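Local coordinates for putative sugar ABC transporter, substrate-binding protein (Clostridium phytofermentans, PDB 4WZZ) that binds L-rhamnose in the crystal and probably delivers such sugars to an ABC transporter as its extracellular solute-binding component, at residues A[114-119]-A[140-145]; A[239-244]-A[266-271]. All coordinates share one frame; numbering follows the deposited sequence.

Contact 1 (A[114-119]-A[140-145]). With RAM (alpha-L-rhamnopyranose), chain B.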
loop_
_atom_site.group_PDB
_atom_site.type_symbol
_atom_site.label_atom_id
_atom_site.label_comp_id
_atom_site.label_asym_id
_atom_site.label_seq_id
_atom_site.Cartn_x
_atom_site.Cartn_y
_atom_site.Cartn_z
ATOM N N CYS A 114 -9.563 9.735 -17.247
ATOM C CA CYS A 114 -9.604 8.854 -16.090
ATOM C C CYS A 114 -8.554 9.297 -15.090
ATOM O O CYS A 114 -7.475 9.740 -15.477
ATOM C CB CYS A 114 -9.346 7.424 -16.547
ATOM S SG CYS A 114 -9.351 6.204 -15.226
ATOM N N ILE A 115 -8.907 9.227 -13.813
ATOM C CA ILE A 115 -7.966 9.454 -12.716
ATOM C C ILE A 115 -7.921 8.203 -11.847
ATOM O O ILE A 115 -8.960 7.684 -11.440
ATOM C CB ILE A 115 -8.392 10.675 -11.864
ATOM C CG1 ILE A 115 -8.213 11.956 -12.672
ATOM C CG2 ILE A 115 -7.590 10.760 -10.545
ATOM C CD1 ILE A 115 -8.726 13.177 -11.971
ATOM N N ALA A 116 -6.711 7.711 -11.592
ATOM C CA ALA A 116 -6.498 6.612 -10.663
ATOM C C ALA A 116 -5.714 7.199 -9.510
ATOM O O ALA A 116 -4.645 7.750 -9.723
ATOM C CB ALA A 116 -5.701 5.488 -11.331
ATOM N N ILE A 117 -6.243 7.094 -8.297
ATOM C CA ILE A 117 -5.623 7.772 -7.173
ATOM C C ILE A 117 -5.408 6.888 -5.940
ATOM O O ILE A 117 -6.266 6.100 -5.562
ATOM C CB ILE A 117 -6.402 9.031 -6.821
ATOM C CG1 ILE A 117 -5.689 9.805 -5.711
ATOM C CG2 ILE A 117 -7.860 8.705 -6.472
ATOM C CD1 ILE A 117 -6.011 11.293 -5.709
ATOM N N ALA A 118 -4.224 7.041 -5.346
ATOM C CA ALA A 118 -3.861 6.404 -4.086
ATOM C C ALA A 118 -3.983 7.464 -3.007
ATOM O O ALA A 118 -3.138 8.363 -2.901
ATOM C CB ALA A 118 -2.446 5.872 -4.144
ATOM N N ALA A 119 -5.065 7.379 -2.235
ATOM C CA ALA A 119 -5.495 8.482 -1.390
ATOM C C ALA A 119 -4.644 8.725 -0.171
ATOM O O ALA A 119 -4.307 7.792 0.561
ATOM C CB ALA A 119 -6.957 8.255 -0.937
ATOM N N LEU A 140 -10.985 6.112 -10.349
ATOM C CA LEU A 140 -10.650 4.805 -9.793
ATOM C C LEU A 140 -9.642 5.061 -8.671
ATOM O O LEU A 140 -8.921 6.052 -8.699
ATOM C CB LEU A 140 -10.018 3.943 -10.896
ATOM C CG LEU A 140 -9.412 2.594 -10.555
ATOM C CD1 LEU A 140 -9.607 1.630 -11.696
ATOM C CD2 LEU A 140 -7.924 2.748 -10.223
ATOM N N SER A 141 -9.615 4.194 -7.670
ATOM C CA SER A 141 -8.643 4.348 -6.603
ATOM C C SER A 141 -7.821 3.069 -6.540
ATOM O O SER A 141 -8.322 2.002 -6.894
ATOM C CB SER A 141 -9.392 4.636 -5.300
ATOM O OG SER A 141 -8.535 4.800 -4.206
ATOM N N LEU A 142 -6.555 3.186 -6.121
ATOM C CA LEU A 142 -5.678 2.036 -5.920
ATOM C C LEU A 142 -4.786 2.285 -4.709
ATOM O O LEU A 142 -4.545 3.436 -4.339
ATOM C CB LEU A 142 -4.801 1.719 -7.144
ATOM C CG LEU A 142 -3.558 2.579 -7.401
ATOM C CD1 LEU A 142 -2.697 1.991 -8.509
ATOM C CD2 LEU A 142 -3.950 4.005 -7.747
ATOM N N ASP A 143 -4.297 1.192 -4.121
ATOM C CA ASP A 143 -3.263 1.219 -3.061
ATOM C C ASP A 143 -3.825 1.721 -1.740
ATOM O O ASP A 143 -3.706 1.053 -0.702
ATOM C CB ASP A 143 -2.064 2.066 -3.503
ATOM C CG ASP A 143 -0.949 2.097 -2.482
ATOM O OD1 ASP A 143 -0.575 1.028 -1.960
ATOM O OD2 ASP A 143 -0.447 3.205 -2.234
ATOM N N SER A 144 -4.418 2.904 -1.773
ATOM C CA SER A 144 -5.017 3.517 -0.594
ATOM C C SER A 144 -6.341 4.154 -1.026
ATOM O O SER A 144 -6.379 5.006 -1.918
ATOM C CB SER A 144 -4.053 4.556 -0.006
ATOM O OG SER A 144 -4.600 5.204 1.133
ATOM N N ALA A 145 -7.428 3.715 -0.411
ATOM C CA ALA A 145 -8.759 4.028 -0.938
ATOM C C ALA A 145 -9.228 5.449 -0.622
ATOM O O ALA A 145 -9.080 5.935 0.505
ATOM C CB ALA A 145 -9.780 3.018 -0.403
HETATM C C1 RAM B . 4.219 2.833 1.243
HETATM C C2 RAM B . 2.917 3.541 0.886
HETATM C C3 RAM B . 1.915 2.610 0.204
HETATM C C4 RAM B . 1.778 1.296 0.965
HETATM C C5 RAM B . 3.153 0.683 1.223
HETATM C C6 RAM B . 3.060 -0.575 2.070
HETATM O O1 RAM B . 4.921 2.574 0.078
HETATM O O2 RAM B . 2.412 4.037 2.088
HETATM O O3 RAM B . 0.684 3.322 0.109
HETATM O O4 RAM B . 0.971 0.398 0.225
HETATM O O5 RAM B . 3.989 1.592 1.888
#

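Contact 2 (A[239-244]-A[266-271])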
loop_
_atom_site.group_PDB
_atom_site.type_symbol
_atom_site.label_atom_id
_atom_site.label_comp_id
_atom_site.label_asym_id
_atom_site.label_seq_id
_atom_site.Cartn_x
_atom_site.Cartn_y
_atom_site.Cartn_z
ATOM N N PRO A 239 12.253 1.045 25.627
ATOM C CA PRO A 239 13.492 0.347 25.278
ATOM C C PRO A 239 13.316 -1.169 25.311
ATOM O O PRO A 239 14.110 -1.851 24.652
ATOM C CB PRO A 239 14.467 0.772 26.374
ATOM C CG PRO A 239 13.874 1.951 27.011
ATOM C CD PRO A 239 12.413 1.946 26.775
ATOM N N ASN A 240 12.321 -1.677 26.054
ATOM C CA ASN A 240 12.136 -3.130 26.152
ATOM C C ASN A 240 11.239 -3.667 25.073
ATOM O O ASN A 240 10.817 -4.823 25.146
ATOM C CB ASN A 240 11.545 -3.549 27.495
ATOM C CG ASN A 240 11.813 -5.024 27.812
ATOM O OD1 ASN A 240 12.820 -5.604 27.384
ATOM N ND2 ASN A 240 10.916 -5.629 28.565
ATOM N N ILE A 241 10.940 -2.833 24.084
ATOM C CA ILE A 241 10.111 -3.265 22.966
ATOM C C ILE A 241 10.718 -4.483 22.266
ATOM O O ILE A 241 11.945 -4.587 22.102
ATOM C CB ILE A 241 9.905 -2.093 21.973
ATOM C CG1 ILE A 241 8.881 -2.471 20.917
ATOM C CG2 ILE A 241 11.203 -1.693 21.297
ATOM C CD1 ILE A 241 8.477 -1.296 20.074
ATOM N N LYS A 242 9.870 -5.423 21.872
ATOM C CA LYS A 242 10.347 -6.637 21.230
ATOM C C LYS A 242 10.261 -6.569 19.710
ATOM O O LYS A 242 11.099 -7.145 19.023
ATOM C CB LYS A 242 9.545 -7.836 21.735
ATOM C CG LYS A 242 9.749 -8.111 23.214
ATOM C CD LYS A 242 11.191 -8.467 23.504
ATOM C CE LYS A 242 11.555 -8.229 24.983
ATOM N NZ LYS A 242 12.959 -8.643 25.310
ATOM N N VAL A 243 9.219 -5.917 19.187
ATOM C CA VAL A 243 8.973 -5.874 17.756
ATOM C C VAL A 243 8.426 -4.508 17.361
ATOM O O VAL A 243 7.524 -3.965 18.027
ATOM C CB VAL A 243 7.942 -6.937 17.311
ATOM C CG1 VAL A 243 7.793 -6.930 15.800
ATOM C CG2 VAL A 243 8.329 -8.317 17.808
ATOM N N ILE A 244 8.969 -3.978 16.269
ATOM C CA ILE A 244 8.387 -2.843 15.560
ATOM C C ILE A 244 7.724 -3.390 14.295
ATOM O O ILE A 244 8.332 -4.132 13.538
ATOM C CB ILE A 244 9.430 -1.771 15.211
ATOM C CG1 ILE A 244 9.998 -1.138 16.497
ATOM C CG2 ILE A 244 8.823 -0.678 14.343
ATOM C CD1 ILE A 244 11.229 -0.252 16.244
ATOM N N GLY A 266 19.766 -7.705 17.176
ATOM C CA GLY A 266 19.624 -8.918 17.953
ATOM C C GLY A 266 18.590 -8.827 19.061
ATOM O O GLY A 266 18.207 -9.847 19.614
ATOM N N LYS A 267 18.159 -7.608 19.398
ATOM C CA LYS A 267 17.255 -7.371 20.532
ATOM C C LYS A 267 15.865 -6.874 20.144
ATOM O O LYS A 267 14.860 -7.257 20.761
ATOM C CB LYS A 267 17.858 -6.324 21.486
ATOM C CG LYS A 267 19.197 -6.677 22.041
ATOM C CD LYS A 267 19.189 -8.013 22.744
ATOM C CE LYS A 267 18.399 -7.976 24.036
ATOM N NZ LYS A 267 18.918 -9.008 24.988
ATOM N N VAL A 268 15.791 -5.992 19.152
ATOM C CA VAL A 268 14.519 -5.482 18.689
ATOM C C VAL A 268 14.361 -5.949 17.266
ATOM O O VAL A 268 15.216 -5.668 16.409
ATOM C CB VAL A 268 14.466 -3.933 18.701
ATOM C CG1 VAL A 268 13.122 -3.431 18.179
ATOM C CG2 VAL A 268 14.746 -3.403 20.108
ATOM N N LYS A 269 13.288 -6.683 17.016
ATOM C CA LYS A 269 13.037 -7.214 15.711
ATOM C C LYS A 269 12.019 -6.345 14.979
ATOM O O LYS A 269 11.312 -5.502 15.566
ATOM C CB LYS A 269 12.567 -8.658 15.796
ATOM C CG LYS A 269 13.597 -9.638 16.389
ATOM C CD LYS A 269 14.891 -9.629 15.571
ATOM C CE LYS A 269 15.831 -10.715 15.956
ATOM N NZ LYS A 269 17.028 -10.680 15.082
ATOM N N LEU A 270 11.991 -6.538 13.673
ATOM C CA LEU A 270 11.265 -5.663 12.773
ATOM C C LEU A 270 10.481 -6.510 11.777
ATOM O O LEU A 270 11.010 -7.461 11.230
ATOM C CB LEU A 270 12.257 -4.793 12.012
ATOM C CG LEU A 270 11.711 -3.796 10.987
ATOM C CD1 LEU A 270 10.809 -2.776 11.654
ATOM C CD2 LEU A 270 12.870 -3.122 10.272
ATOM N N THR A 271 9.224 -6.156 11.559
ATOM C CA THR A 271 8.468 -6.700 10.443
ATOM C C THR A 271 7.559 -5.598 9.893
ATOM O O THR A 271 7.608 -4.445 10.335
ATOM C CB THR A 271 7.701 -7.985 10.808
ATOM O OG1 THR A 271 7.218 -8.626 9.621
ATOM C CG2 THR A 271 6.540 -7.698 11.738
HETATM O O HOH W 1 12.914 -8.957 20.122
HETATM O O HOH W 2 14.756 -8.469 23.214
#

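Contact 1 (A[114-119]-A[140-145])
D143 and A118 meet just past the ends of two parallel strands, 114-117 and 138-142. CB of D143 lies 3.9 Å from CB of A118. CG stands anti to the backbone N (chi1 -178°), which carries the carboxylate on to the sugar. There D143 OD1 accepts from O4 of the rhamnose at 2.7 Å and D143 OD2 accepts from its O3 at 2.6 Å.

Behind this tip the strands pair in register, A116 with L140 and I117 with S141. L140 N gives a nearly straight bond to I115 O, and I117 N bonds back to L140 O. I117 O takes two donors: S141 OG at 2.9 Å, almost head-on to the carbonyl, and L142 N from above the carbonyl plane. CB of A116 touches CD2 of L140 at 3.7 Å.

The two loops after the strands are tied to each other twice. A119 N donates to S144 O at 2.7 Å. S144 OG donates to A119 O at 2.7 Å, in the carbonyl plane. The backbone N of N192 also bonds to S144 OG, and K62 joins D143 on the sugar. This is the strand-end binding site of a periplasmic binding protein. The buried carboxylate, bonded to two sugar hydroxyls, is consistent with recognition of the vicinal O3/O4 diol; Y68 and Q157, both bonded to OD1, probably help to hold the acid's rotation.

Contact 2 (A[239-244]-A[266-271])
V268 packs against I241 and I244 where two parallel strands begin. The apolar contacts come first. CG1 of V268 lies 4.1 Å from CG2 of I241 and 4.2 Å from CD1 of I244, so one methyl meets both isoleucines. The valine holds CG1 anti to its own N (chi1 179°), and CG2 then approaches I241 O. Further along, CD1 of L270 reaches CB of I244 at 3.9 Å and lies 3.4 Å from I244 O, and the two side chains cross obliquely. Helix 224-237 covers I241, I244 and V268, while helix 249-261 covers V268 and L270.

The backbone bonds form a ladder. K269 N donates to K242 O, I244 N to K269 O at 2.9 Å, and T271 N to I244 O. V243 pairs with K269, and I244 with L270. Strand 243-246, helix 249-261 and strand 269-272 make a beta-alpha-beta unit. Both strands belong to the parallel sheet of this lobe, and L270 has a further backbone partner in S290. V243, K269 and T271 meet helix 160-174 on the other face. NZ of K269 bonds to the backbone oxygens of S265 and H289.

Water bonds bridge the start of the pair. One water donates to K242 O at 2.8 Å and to K267 O at 2.7 Å. A second donates to K267 O and accepts from K242 NZ at 2.8 Å.

Contact 1 comes first along the chain and closes before contact 2 opens. Their centres are 34 Å apart, their nearest atoms about 16 Å, and they lie on opposite sides of the chain's centre. Each joins the two strands of a beta-alpha-beta unit, the first through helix 126-134, the second through helix 249-261. They belong to different sheets, one in each lobe of the periplasmic binding protein fold. The rhamnose sits between the lobes. Contact 1 reaches it directly through D143. Contact 2 lies farther back, the side chain of T271 about 12 Å from the sugar, although T248 and T249, just past strand 243-246, belong to the pocket. Both lobes thus offer strand ends to the sugar.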